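Local coordinates for protein quinoline 2-oxidoreductase large subunit (Pseudomonas putida, PDB 1T3Q) that carries the molybdenum and its pterin cytosine dinucleotide in quinoline 2-oxidoreductase, a molybdenum hydroxylase whose substrate is quinoline, at residues B[658-663]-B[750-755]; B[673-678]-B[724-729]; B[677-682]-B[739-744]; B[685-690]-B[717-722]. All blocks are in the same frame, centred on the assembly; numbering follows the deposited sequence.

Interaction 1 (B[658-663]-B[750-755]); sequences TDFFAV and PAAVVA
Phe-660 meets Val-753 at the rim of its aromatic ring, and this one buried side chain carries the strand's whole share of the contact. Its CE2 lies 3.7 Å from CG2 of Val-753, a methyl set at the ring edge, close to the ring plane, with the two side chains crossing at about a right angle. That methyl stands anti to the valine carbonyl carbon, which turns it to the ring, while CG1 takes the place anti to the backbone N (chi1 -179°). A second, looser touch comes from Ala-752, whose CB points at the strand but stops 4.3 Å from Phe-660 CZ. The ring itself sits on a chi1 of -131°, well away from a staggered position. Strand 655-665 is an inner strand of a four-stranded mixed sheet, between strands 636-649 and 722-726, and helix 744-761 packs on one side of it; on the other side Phe-661 and Val-663 lean on helix 426-437. Toward the start of the segment the contact gives out: Thr-658 and Asp-659, both partly exposed, face the single residue Ile-645 as a classic beta bulge and do not reach the helix. Thr-658 OG1 gives a hydrogen bond of 2.7 Å to Asp-659 OD2, arriving on the anti side and 35° out of the carboxylate plane, and Arg-445 binds both groups with its guanidinium.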
# COMPACT_ATOMS: atom_id res chain seq x y z
N THR B 658 24.10 -0.14 -41.42
CA THR B 658 25.01 0.98 -41.22
C THR B 658 24.36 2.34 -41.06
O THR B 658 24.93 3.22 -40.43
CB THR B 658 26.01 1.08 -42.39
OG1 THR B 658 25.30 1.36 -43.60
CG2 THR B 658 26.77 -0.22 -42.54
N ASP B 659 23.17 2.50 -41.63
CA ASP B 659 22.46 3.77 -41.55
C ASP B 659 20.96 3.58 -41.43
O ASP B 659 20.41 2.59 -41.91
CB ASP B 659 22.73 4.61 -42.81
CG ASP B 659 24.20 4.87 -43.04
OD1 ASP B 659 24.71 5.90 -42.56
OD2 ASP B 659 24.84 4.04 -43.72
N PHE B 660 20.30 4.53 -40.79
CA PHE B 660 18.86 4.49 -40.65
C PHE B 660 18.35 5.92 -40.64
O PHE B 660 18.85 6.77 -39.90
CB PHE B 660 18.44 3.74 -39.38
CG PHE B 660 17.38 2.71 -39.63
CD1 PHE B 660 16.09 3.08 -39.98
CD2 PHE B 660 17.69 1.35 -39.56
CE1 PHE B 660 15.12 2.12 -40.27
CE2 PHE B 660 16.72 0.38 -39.84
CZ PHE B 660 15.44 0.77 -40.20
N PHE B 661 17.37 6.17 -41.49
CA PHE B 661 16.77 7.49 -41.63
C PHE B 661 15.28 7.36 -41.35
O PHE B 661 14.64 6.41 -41.81
CB PHE B 661 16.98 8.00 -43.05
CG PHE B 661 18.42 7.96 -43.50
CD1 PHE B 661 19.29 9.00 -43.20
CD2 PHE B 661 18.89 6.88 -44.24
CE1 PHE B 661 20.62 8.96 -43.63
CE2 PHE B 661 20.22 6.84 -44.67
CZ PHE B 661 21.08 7.88 -44.36
N ALA B 662 14.73 8.30 -40.59
CA ALA B 662 13.32 8.26 -40.26
C ALA B 662 12.65 9.62 -40.41
O ALA B 662 13.20 10.65 -40.02
CB ALA B 662 13.12 7.76 -38.83
N VAL B 663 11.45 9.61 -41.00
CA VAL B 663 10.65 10.81 -41.15
C VAL B 663 9.33 10.47 -40.47
O VAL B 663 8.66 9.51 -40.86
CB VAL B 663 10.38 11.15 -42.63
CG1 VAL B 663 9.36 12.28 -42.71
CG2 VAL B 663 11.67 11.55 -43.32
N PRO B 750 10.83 -2.39 -40.29
CA PRO B 750 11.21 -3.73 -40.74
C PRO B 750 11.22 -3.82 -42.26
O PRO B 750 12.06 -4.49 -42.86
CB PRO B 750 10.15 -4.63 -40.11
CG PRO B 750 9.75 -3.87 -38.86
CD PRO B 750 9.67 -2.45 -39.38
N ALA B 751 10.27 -3.14 -42.89
CA ALA B 751 10.16 -3.14 -44.34
C ALA B 751 11.40 -2.51 -44.96
O ALA B 751 11.91 -2.99 -45.97
CB ALA B 751 8.90 -2.39 -44.78
N ALA B 752 11.89 -1.44 -44.35
CA ALA B 752 13.08 -0.75 -44.84
C ALA B 752 14.29 -1.67 -44.86
O ALA B 752 15.08 -1.66 -45.81
CB ALA B 752 13.37 0.49 -43.99
N VAL B 753 14.45 -2.48 -43.81
CA VAL B 753 15.58 -3.40 -43.73
C VAL B 753 15.47 -4.53 -44.76
O VAL B 753 16.44 -4.84 -45.46
CB VAL B 753 15.73 -4.02 -42.33
CG1 VAL B 753 16.94 -4.96 -42.30
CG2 VAL B 753 15.90 -2.93 -41.28
N VAL B 754 14.30 -5.14 -44.85
CA VAL B 754 14.11 -6.22 -45.82
C VAL B 754 14.33 -5.66 -47.22
O VAL B 754 15.00 -6.29 -48.05
CB VAL B 754 12.68 -6.82 -45.73
CG1 VAL B 754 12.47 -7.82 -46.87
CG2 VAL B 754 12.50 -7.52 -44.39
N ALA B 755 13.78 -4.48 -47.49
CA ALA B 755 13.96 -3.85 -48.79
C ALA B 755 15.45 -3.60 -49.04
O ALA B 755 15.93 -3.77 -50.15
CB ALA B 755 13.18 -2.53 -48.87

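Interaction 2 (B[673-678]-B[724-729]); sequences MIVEGQ and IRHLET. With MCN (pterin cytosine dinucleotide), chain N.
Ile-724 and Glu-676 lie alongside each other, running opposite ways, with the isoleucine CD1 3.8 Å from the glutamate CB. At the same residue the backbone takes part, since a water gives one hydrogen bond to Ile-724 O and another, of 2.6 Å, to Glu-676 OE2. Arg-725 turns to the other side of the strand and packs on helix 426-437. His-726 then faces helix 672-692 again: its NE2 donates to Glu-676 OE2 over 2.7 Å, at 164°, meeting the anti lone pair with ring and carboxylate only 20° from coplanar. Val-675 CG1 stays 4.4 Å from His-726 CE1, while its CG2 lies 3.4 Å from C2 of the cofactor's cytosine. Nearly a turn later, Gln-678 donates from NE2 to pterin N1' across 3.2 Å. Beyond the histidine, Leu-727 packs on Val-663. Putting an alanine in place of Glu-676 would probably leave His-726 NE2 without its acceptor and the water without the carboxylate, and cost Arg-680 one of two carboxylate partners, the other being Glu-148 of the small subunit. Gripped by an imidazole N-H, a water and Arg-680 at OE1, the carboxylate is likely to be ionised and to raise the basicity of the histidine.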
# COMPACT_ATOMS: atom_id res chain seq x y z
N MET B 673 11.51 14.85 -27.58
CA MET B 673 12.53 13.95 -27.03
C MET B 673 11.96 12.54 -26.85
O MET B 673 12.56 11.55 -27.27
CB MET B 673 13.01 14.48 -25.68
CG MET B 673 14.07 13.61 -25.02
SD MET B 673 14.54 14.23 -23.39
CE MET B 673 13.10 13.68 -22.42
N ILE B 674 10.80 12.46 -26.22
CA ILE B 674 10.15 11.17 -25.98
C ILE B 674 9.75 10.50 -27.29
O ILE B 674 9.91 9.29 -27.45
CB ILE B 674 8.94 11.34 -25.04
CG1 ILE B 674 9.45 11.55 -23.61
CG2 ILE B 674 8.02 10.11 -25.10
CD1 ILE B 674 8.40 11.94 -22.61
N VAL B 675 9.25 11.28 -28.24
CA VAL B 675 8.85 10.73 -29.54
C VAL B 675 10.06 10.12 -30.24
O VAL B 675 9.96 9.04 -30.83
CB VAL B 675 8.23 11.83 -30.45
CG1 VAL B 675 8.04 11.29 -31.86
CG2 VAL B 675 6.90 12.29 -29.87
N GLU B 676 11.21 10.79 -30.19
CA GLU B 676 12.38 10.24 -30.86
C GLU B 676 12.84 8.98 -30.15
O GLU B 676 13.36 8.07 -30.79
CB GLU B 676 13.51 11.27 -30.95
CG GLU B 676 13.20 12.41 -31.93
CD GLU B 676 14.44 13.13 -32.43
OE1 GLU B 676 15.55 12.82 -31.97
OE2 GLU B 676 14.29 14.03 -33.29
N GLY B 677 12.65 8.92 -28.84
CA GLY B 677 13.03 7.73 -28.10
C GLY B 677 12.18 6.56 -28.60
O GLY B 677 12.67 5.45 -28.77
N GLN B 678 10.90 6.83 -28.84
CA GLN B 678 9.97 5.81 -29.34
C GLN B 678 10.37 5.34 -30.73
O GLN B 678 10.25 4.15 -31.05
CB GLN B 678 8.55 6.38 -29.37
CG GLN B 678 7.95 6.62 -28.00
CD GLN B 678 7.69 5.32 -27.26
OE1 GLN B 678 6.86 4.51 -27.68
NE2 GLN B 678 8.41 5.11 -26.16
N ILE B 724 16.71 11.40 -37.55
CA ILE B 724 15.27 11.62 -37.57
C ILE B 724 14.86 13.03 -37.95
O ILE B 724 15.46 14.00 -37.50
CB ILE B 724 14.67 11.36 -36.17
CG1 ILE B 724 15.01 9.95 -35.70
CG2 ILE B 724 13.16 11.59 -36.21
CD1 ILE B 724 14.61 9.69 -34.25
N ARG B 725 13.82 13.13 -38.77
CA ARG B 725 13.28 14.43 -39.15
C ARG B 725 11.77 14.36 -38.89
O ARG B 725 11.17 13.28 -38.96
CB ARG B 725 13.60 14.74 -40.61
CG ARG B 725 15.07 15.13 -40.82
CD ARG B 725 15.40 16.38 -40.00
NE ARG B 725 16.82 16.71 -39.96
N HIS B 726 11.18 15.50 -38.56
CA HIS B 726 9.75 15.56 -38.24
C HIS B 726 8.92 16.49 -39.13
O HIS B 726 9.40 17.51 -39.62
CB HIS B 726 9.57 16.03 -36.79
CG HIS B 726 10.36 15.25 -35.79
ND1 HIS B 726 9.90 14.08 -35.22
CD2 HIS B 726 11.58 15.47 -35.25
CE1 HIS B 726 10.79 13.62 -34.37
NE2 HIS B 726 11.83 14.45 -34.37
N LEU B 727 7.66 16.10 -39.31
CA LEU B 727 6.68 16.88 -40.06
C LEU B 727 5.46 16.85 -39.15
O LEU B 727 5.26 15.87 -38.43
CB LEU B 727 6.34 16.23 -41.40
CG LEU B 727 7.46 16.18 -42.45
CD1 LEU B 727 6.95 15.44 -43.69
CD2 LEU B 727 7.91 17.58 -42.80
N GLU B 728 4.67 17.92 -39.14
CA GLU B 728 3.48 17.95 -38.29
C GLU B 728 2.21 18.35 -39.02
O GLU B 728 2.10 19.47 -39.53
CB GLU B 728 3.70 18.89 -37.09
CG GLU B 728 4.77 18.41 -36.11
CD GLU B 728 4.87 19.27 -34.86
OE1 GLU B 728 4.94 20.51 -35.00
OE2 GLU B 728 4.87 18.72 -33.74
N THR B 729 1.26 17.42 -39.07
CA THR B 729 -0.03 17.67 -39.69
C THR B 729 -1.01 17.38 -38.57
O THR B 729 -1.38 16.23 -38.32
CB THR B 729 -0.29 16.72 -40.88
OG1 THR B 729 0.80 16.81 -41.80
CG2 THR B 729 -1.58 17.11 -41.59
N1 MCN N . 3.96 11.00 -27.86
C2 MCN N . 4.16 12.42 -27.90
N3 MCN N . 3.47 13.04 -28.93
C4 MCN N . 2.66 12.43 -29.87
C5 MCN N . 2.50 10.97 -29.80
C6 MCN N . 3.14 10.27 -28.80
O2 MCN N . 4.89 12.96 -27.10
N4 MCN N . 2.05 13.13 -30.80
C1' MCN N . 4.70 10.25 -26.69
C2D MCN N . 3.71 9.98 -25.46
O2' MCN N . 4.46 10.07 -24.19
C3' MCN N . 3.14 8.62 -25.77
C4D MCN N . 4.29 7.85 -26.39
O4D MCN N . 5.16 8.92 -27.03
O3' MCN N . 2.68 7.98 -24.52
C5' MCN N . 3.89 6.67 -27.32
O5' MCN N . 2.97 7.21 -28.23
PA MCN N . 1.51 6.65 -28.48
O1A MCN N . 0.57 7.67 -27.92
O2A MCN N . 1.50 6.28 -29.95
O3A MCN N . 1.23 5.19 -27.80
PB MCN N . 0.95 4.78 -26.28
O1B MCN N . -0.42 4.18 -26.24
O2B MCN N . 1.24 5.91 -25.34
O3B MCN N . 2.05 3.65 -26.00
C10 MCN N . 1.85 2.32 -26.41
C9' MCN N . 2.74 2.12 -27.60
C8' MCN N . 2.56 0.63 -27.98
S8' MCN N . 0.91 0.16 -28.48
C7' MCN N . 3.52 -0.30 -27.99
S7' MCN N . 3.29 -2.02 -28.41
C6' MCN N . 4.95 0.13 -27.52
C7 MCN N . 5.18 1.60 -27.75
O9' MCN N . 4.15 2.37 -27.16
N5' MCN N . 5.09 -0.40 -26.10
C4A MCN N . 6.20 0.28 -25.48
N8' MCN N . 6.49 2.02 -27.16
C4B MCN N . 6.92 1.39 -25.96
N1' MCN N . 8.01 2.02 -25.31
C2' MCN N . 8.36 1.48 -24.12
N2' MCN N . 9.41 2.04 -23.48
N3' MCN N . 7.70 0.41 -23.55
C4' MCN N . 6.57 -0.28 -24.14
O4' MCN N . 6.05 -1.20 -23.58
O HOH W 1 15.91 15.20 -35.00

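Interaction 3 (B[677-682]-B[739-744]); sequences GQIRGG and KGMGES. With MCN (pterin cytosine dinucleotide), chain N; SMO (dioxosulfidomolybdenum(VI) ion), chain O.
Gln-678 and Ile-679 meet Met-741 in a buried, mainly apolar contact beside the molybdenum cofactor, where helix 672-692 passes the loop leading into helix 744-761. The thioether does the touching: Met-741 CE lies 3.6 Å from Gln-678 CB and just as near CG1 of Ile-679, which it crosses at about a right angle. Three torsions near +60° (chi1 58°) curl the methionine back, bringing its CG beside the cytosine and its sulfur and methyl to the helix. A water joins the backbones, donating to Gln-678 O and, at 2.9 Å, to Gly-742 O. The loop closes as a type I beta turn from Met-741 to Ser-744, whose OG and N both bind Met-741 O; the hydroxyl comes in the carbonyl plane at 2.8 Å. At the start of this turn, two successive amides grip one phosphate oxygen: Met-741 N reaches cofactor O2A over 2.8 Å and Gly-742 N over 2.6 Å. A side chain on Gly-742 would run into cofactor C9'. Lys-739 O accepts from cytosine N4. Glu-743, third residue of the turn, has its CB pointing away from the helix; it sets OE2 3.1 Å from oxo ligand OM2 of the molybdenum and takes a hydrogen bond from Gly-372 N, consistent with the glutamate found beside the metal in the xanthine dehydrogenase family. With a leucine in place of Gln-678, pterin N1' would probably lose its N-H donor. Gln-106 of the small subunit also binds the cofactor here.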
# COMPACT_ATOMS: atom_id res chain seq x y z
N GLY B 677 12.65 8.92 -28.84
CA GLY B 677 13.03 7.73 -28.10
C GLY B 677 12.18 6.56 -28.60
O GLY B 677 12.67 5.45 -28.77
N GLN B 678 10.90 6.83 -28.84
CA GLN B 678 9.97 5.81 -29.34
C GLN B 678 10.37 5.34 -30.73
O GLN B 678 10.25 4.15 -31.05
CB GLN B 678 8.55 6.38 -29.37
CG GLN B 678 7.95 6.62 -28.00
CD GLN B 678 7.69 5.32 -27.26
OE1 GLN B 678 6.86 4.51 -27.68
NE2 GLN B 678 8.41 5.11 -26.16
N ILE B 679 10.83 6.27 -31.55
CA ILE B 679 11.25 5.94 -32.91
C ILE B 679 12.51 5.07 -32.89
O ILE B 679 12.59 4.07 -33.60
CB ILE B 679 11.53 7.23 -33.73
CG1 ILE B 679 10.22 7.95 -34.05
CG2 ILE B 679 12.26 6.87 -35.02
CD1 ILE B 679 10.41 9.33 -34.65
N ARG B 680 13.51 5.46 -32.09
CA ARG B 680 14.74 4.68 -32.03
C ARG B 680 14.48 3.30 -31.43
O ARG B 680 15.03 2.30 -31.90
CB ARG B 680 15.81 5.43 -31.23
CG ARG B 680 16.27 6.71 -31.92
CD ARG B 680 17.61 7.22 -31.37
NE ARG B 680 18.15 8.28 -32.23
CZ ARG B 680 17.77 9.56 -32.18
NH1 ARG B 680 18.32 10.44 -33.00
NH2 ARG B 680 16.86 9.96 -31.30
N GLY B 681 13.65 3.23 -30.40
CA GLY B 681 13.34 1.95 -29.79
C GLY B 681 12.66 1.02 -30.77
O GLY B 681 12.99 -0.17 -30.85
N GLY B 682 11.71 1.56 -31.54
CA GLY B 682 11.00 0.76 -32.52
C GLY B 682 11.93 0.30 -33.63
O GLY B 682 11.83 -0.83 -34.11
N LYS B 739 -1.44 13.21 -32.59
CA LYS B 739 -1.67 11.91 -33.23
C LYS B 739 -0.72 10.92 -32.55
O LYS B 739 0.24 11.33 -31.89
CB LYS B 739 -1.37 11.96 -34.72
CG LYS B 739 -2.31 12.82 -35.54
CD LYS B 739 -2.03 12.65 -37.02
CE LYS B 739 -2.98 13.49 -37.86
NZ LYS B 739 -2.72 13.29 -39.31
N GLY B 740 -0.97 9.62 -32.71
CA GLY B 740 -0.10 8.62 -32.09
C GLY B 740 1.08 8.22 -32.95
O GLY B 740 1.18 8.63 -34.11
N MET B 741 1.99 7.41 -32.41
CA MET B 741 3.16 6.96 -33.17
C MET B 741 3.95 5.83 -32.50
O MET B 741 4.91 5.32 -33.08
CB MET B 741 4.10 8.15 -33.47
CG MET B 741 4.63 8.92 -32.25
SD MET B 741 5.81 8.03 -31.21
CE MET B 741 7.07 7.61 -32.40
N GLY B 742 3.54 5.43 -31.31
CA GLY B 742 4.24 4.37 -30.60
C GLY B 742 4.69 3.18 -31.42
O GLY B 742 5.82 2.71 -31.28
N GLU B 743 3.82 2.68 -32.30
CA GLU B 743 4.14 1.52 -33.12
C GLU B 743 4.77 1.82 -34.46
O GLU B 743 5.26 0.90 -35.12
CB GLU B 743 2.88 0.71 -33.38
CG GLU B 743 2.20 0.15 -32.15
CD GLU B 743 0.83 -0.38 -32.49
OE1 GLU B 743 -0.10 0.44 -32.63
OE2 GLU B 743 0.69 -1.62 -32.63
N SER B 744 4.76 3.08 -34.87
CA SER B 744 5.27 3.49 -36.18
C SER B 744 6.51 2.78 -36.73
O SER B 744 6.47 2.23 -37.83
CB SER B 744 5.50 5.01 -36.22
OG SER B 744 6.53 5.40 -35.33
N1 MCN N . 3.96 11.00 -27.86
C2 MCN N . 4.16 12.42 -27.90
N3 MCN N . 3.47 13.04 -28.93
C4 MCN N . 2.66 12.43 -29.87
C5 MCN N . 2.50 10.97 -29.80
C6 MCN N . 3.14 10.27 -28.80
O2 MCN N . 4.89 12.96 -27.10
N4 MCN N . 2.05 13.13 -30.80
C1' MCN N . 4.70 10.25 -26.69
C2D MCN N . 3.71 9.98 -25.46
O2' MCN N . 4.46 10.07 -24.19
C3' MCN N . 3.14 8.62 -25.77
C4D MCN N . 4.29 7.85 -26.39
O4D MCN N . 5.16 8.92 -27.03
O3' MCN N . 2.68 7.98 -24.52
C5' MCN N . 3.89 6.67 -27.32
O5' MCN N . 2.97 7.21 -28.23
PA MCN N . 1.51 6.65 -28.48
O1A MCN N . 0.57 7.67 -27.92
O2A MCN N . 1.50 6.28 -29.95
O3A MCN N . 1.23 5.19 -27.80
PB MCN N . 0.95 4.78 -26.28
O1B MCN N . -0.42 4.18 -26.24
O2B MCN N . 1.24 5.91 -25.34
O3B MCN N . 2.05 3.65 -26.00
C10 MCN N . 1.85 2.32 -26.41
C9' MCN N . 2.74 2.12 -27.60
C8' MCN N . 2.56 0.63 -27.98
S8' MCN N . 0.91 0.16 -28.48
C7' MCN N . 3.52 -0.30 -27.99
S7' MCN N . 3.29 -2.02 -28.41
C6' MCN N . 4.95 0.13 -27.52
C7 MCN N . 5.18 1.60 -27.75
O9' MCN N . 4.15 2.37 -27.16
N5' MCN N . 5.09 -0.40 -26.10
C4A MCN N . 6.20 0.28 -25.48
N8' MCN N . 6.49 2.02 -27.16
C4B MCN N . 6.92 1.39 -25.96
N1' MCN N . 8.01 2.02 -25.31
C2' MCN N . 8.36 1.48 -24.12
N2' MCN N . 9.41 2.04 -23.48
N3' MCN N . 7.70 0.41 -23.55
C4' MCN N . 6.57 -0.28 -24.14
O4' MCN N . 6.05 -1.20 -23.58
S SMO O . 1.20 -4.12 -29.68
MO SMO O . 0.87 -2.25 -28.70
OM2 SMO O . -0.47 -2.31 -29.81
OM1 SMO O . 0.37 -2.76 -27.17
O HOH W 2 7.98 3.50 -33.04

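Interaction 4 (B[685-690]-B[717-722]); sequences QAIGQT and LDVPDI
Ile-687 and Val-719 mark the nearest backbones, 7.4 Å apart between CA atoms, where the later half of helix 672-692 runs by a loop without regular structure. The helix widens to a pi-type turn at 688-690, just past the touching residue. In the same segment Ala-686 O is held twice: Thr-690 N and Thr-690 OG1 come from opposite faces of the carbonyl plane, the hydroxyl at 2.8 Å and tilted 25° from that plane. Across the contact the work falls to Ile-687 alone, from its two branches. Its longer branch leaves beside the backbone N (chi1 -73°) and extends, bringing the CD1 methyl to within 3.9 Å of Pro-720 CD. The same methyl lies 4.1 Å from Val-719 CG1, while CG2 rests 4.0 Å from Asp-718 O, a carbon beside a carbonyl with no bond between them. The Asp-718 carboxylate does other work: OD2 accepts from Thr-715 N and forms a salt bridge with Arg-186 of the medium subunit. Further along, Asp-721 pairs with Arg-130 and Arg-134 of the small subunit, which places this loop where three subunits meet. Within the chain, Ile-687 also packs on Val-657 and Phe-660 of strand 655-665, while Ala-686 and Thr-690 turn to helix 744-761, leaving the helix wedged between the loop, a sheet and a second helix.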
# COMPACT_ATOMS: atom_id res chain seq x y z
N GLN B 685 13.97 -2.75 -32.50
CA GLN B 685 13.17 -3.97 -32.52
C GLN B 685 12.96 -4.45 -33.95
O GLN B 685 12.90 -5.65 -34.21
CB GLN B 685 11.82 -3.75 -31.82
CG GLN B 685 11.95 -3.69 -30.30
CD GLN B 685 10.64 -3.35 -29.60
OE1 GLN B 685 9.92 -2.47 -30.04
NE2 GLN B 685 10.35 -4.05 -28.51
N ALA B 686 12.87 -3.50 -34.89
CA ALA B 686 12.68 -3.80 -36.31
C ALA B 686 13.91 -4.52 -36.86
O ALA B 686 13.80 -5.45 -37.65
CB ALA B 686 12.43 -2.51 -37.09
N ILE B 687 15.09 -4.06 -36.45
CA ILE B 687 16.33 -4.68 -36.89
C ILE B 687 16.38 -6.08 -36.29
O ILE B 687 16.86 -7.03 -36.92
CB ILE B 687 17.54 -3.85 -36.42
CG1 ILE B 687 17.61 -2.56 -37.25
CG2 ILE B 687 18.82 -4.67 -36.52
CD1 ILE B 687 18.56 -1.51 -36.67
N GLY B 688 15.87 -6.21 -35.07
CA GLY B 688 15.84 -7.50 -34.42
C GLY B 688 14.98 -8.46 -35.22
O GLY B 688 15.43 -9.53 -35.62
N GLN B 689 13.73 -8.07 -35.48
CA GLN B 689 12.82 -8.93 -36.24
C GLN B 689 13.34 -9.31 -37.62
O GLN B 689 13.23 -10.47 -38.04
CB GLN B 689 11.45 -8.27 -36.42
CG GLN B 689 10.45 -9.19 -37.15
CD GLN B 689 9.21 -8.47 -37.66
OE1 GLN B 689 8.25 -9.11 -38.10
NE2 GLN B 689 9.23 -7.14 -37.60
N THR B 690 13.93 -8.35 -38.32
CA THR B 690 14.40 -8.62 -39.67
C THR B 690 15.75 -9.32 -39.85
O THR B 690 15.97 -9.95 -40.87
CB THR B 690 14.42 -7.32 -40.52
OG1 THR B 690 15.26 -6.34 -39.89
CG2 THR B 690 13.01 -6.77 -40.66
N LEU B 717 25.73 -3.14 -30.69
CA LEU B 717 26.51 -3.38 -31.91
C LEU B 717 25.65 -3.68 -33.14
O LEU B 717 26.17 -3.83 -34.24
CB LEU B 717 27.50 -4.52 -31.68
CG LEU B 717 28.50 -4.28 -30.54
CD1 LEU B 717 29.33 -5.54 -30.29
CD2 LEU B 717 29.40 -3.11 -30.89
N ASP B 718 24.34 -3.77 -32.93
CA ASP B 718 23.41 -4.07 -34.02
C ASP B 718 22.66 -2.85 -34.52
O ASP B 718 22.22 -2.82 -35.67
CB ASP B 718 22.39 -5.11 -33.57
CG ASP B 718 23.02 -6.44 -33.25
OD1 ASP B 718 23.62 -7.05 -34.16
OD2 ASP B 718 22.91 -6.89 -32.08
N VAL B 719 22.51 -1.85 -33.66
CA VAL B 719 21.77 -0.65 -34.02
C VAL B 719 22.70 0.53 -34.26
O VAL B 719 23.50 0.88 -33.39
CB VAL B 719 20.75 -0.28 -32.91
CG1 VAL B 719 19.76 0.76 -33.43
CG2 VAL B 719 20.03 -1.53 -32.43
N PRO B 720 22.61 1.15 -35.44
CA PRO B 720 23.46 2.29 -35.78
C PRO B 720 22.88 3.56 -35.19
O PRO B 720 21.82 3.54 -34.56
CB PRO B 720 23.41 2.31 -37.29
CG PRO B 720 21.94 1.97 -37.54
CD PRO B 720 21.71 0.81 -36.57
N ASP B 721 23.58 4.68 -35.36
CA ASP B 721 23.04 5.94 -34.90
C ASP B 721 21.93 6.19 -35.92
O ASP B 721 22.05 5.79 -37.08
CB ASP B 721 24.09 7.05 -34.93
CG ASP B 721 25.15 6.87 -33.86
OD1 ASP B 721 24.77 6.67 -32.69
OD2 ASP B 721 26.35 6.93 -34.18
N ILE B 722 20.85 6.83 -35.48
CA ILE B 722 19.69 7.07 -36.33
C ILE B 722 19.41 8.55 -36.55
O ILE B 722 19.45 9.34 -35.62
CB ILE B 722 18.45 6.40 -35.67
CG1 ILE B 722 18.69 4.89 -35.57
CG2 ILE B 722 17.19 6.73 -36.45
CD1 ILE B 722 17.87 4.21 -34.48

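Followed from the N terminus, the first element of these contacts is strand 655-665, then helix 672-692, whose successive turns supply one side of interactions 2, 3 and 4. Interaction 4 closes first, when loop 717-722 returns to the helix. Interaction 2 closes next as strand 722-726 joins the sheet beside strand 655-665, and interaction 3 later, starting from the same helical stretch and sharing Gly-677 and Gln-678. Interaction 4 nests inside both, and all three nest inside interaction 1, closed last by helix 744-761. Ala-662 O to Arg-725 N links interactions 1 and 2, and Arg-680 to Ile-722 O links 3 and 4. Sheet, two helices and cofactor loop are thereby tied together.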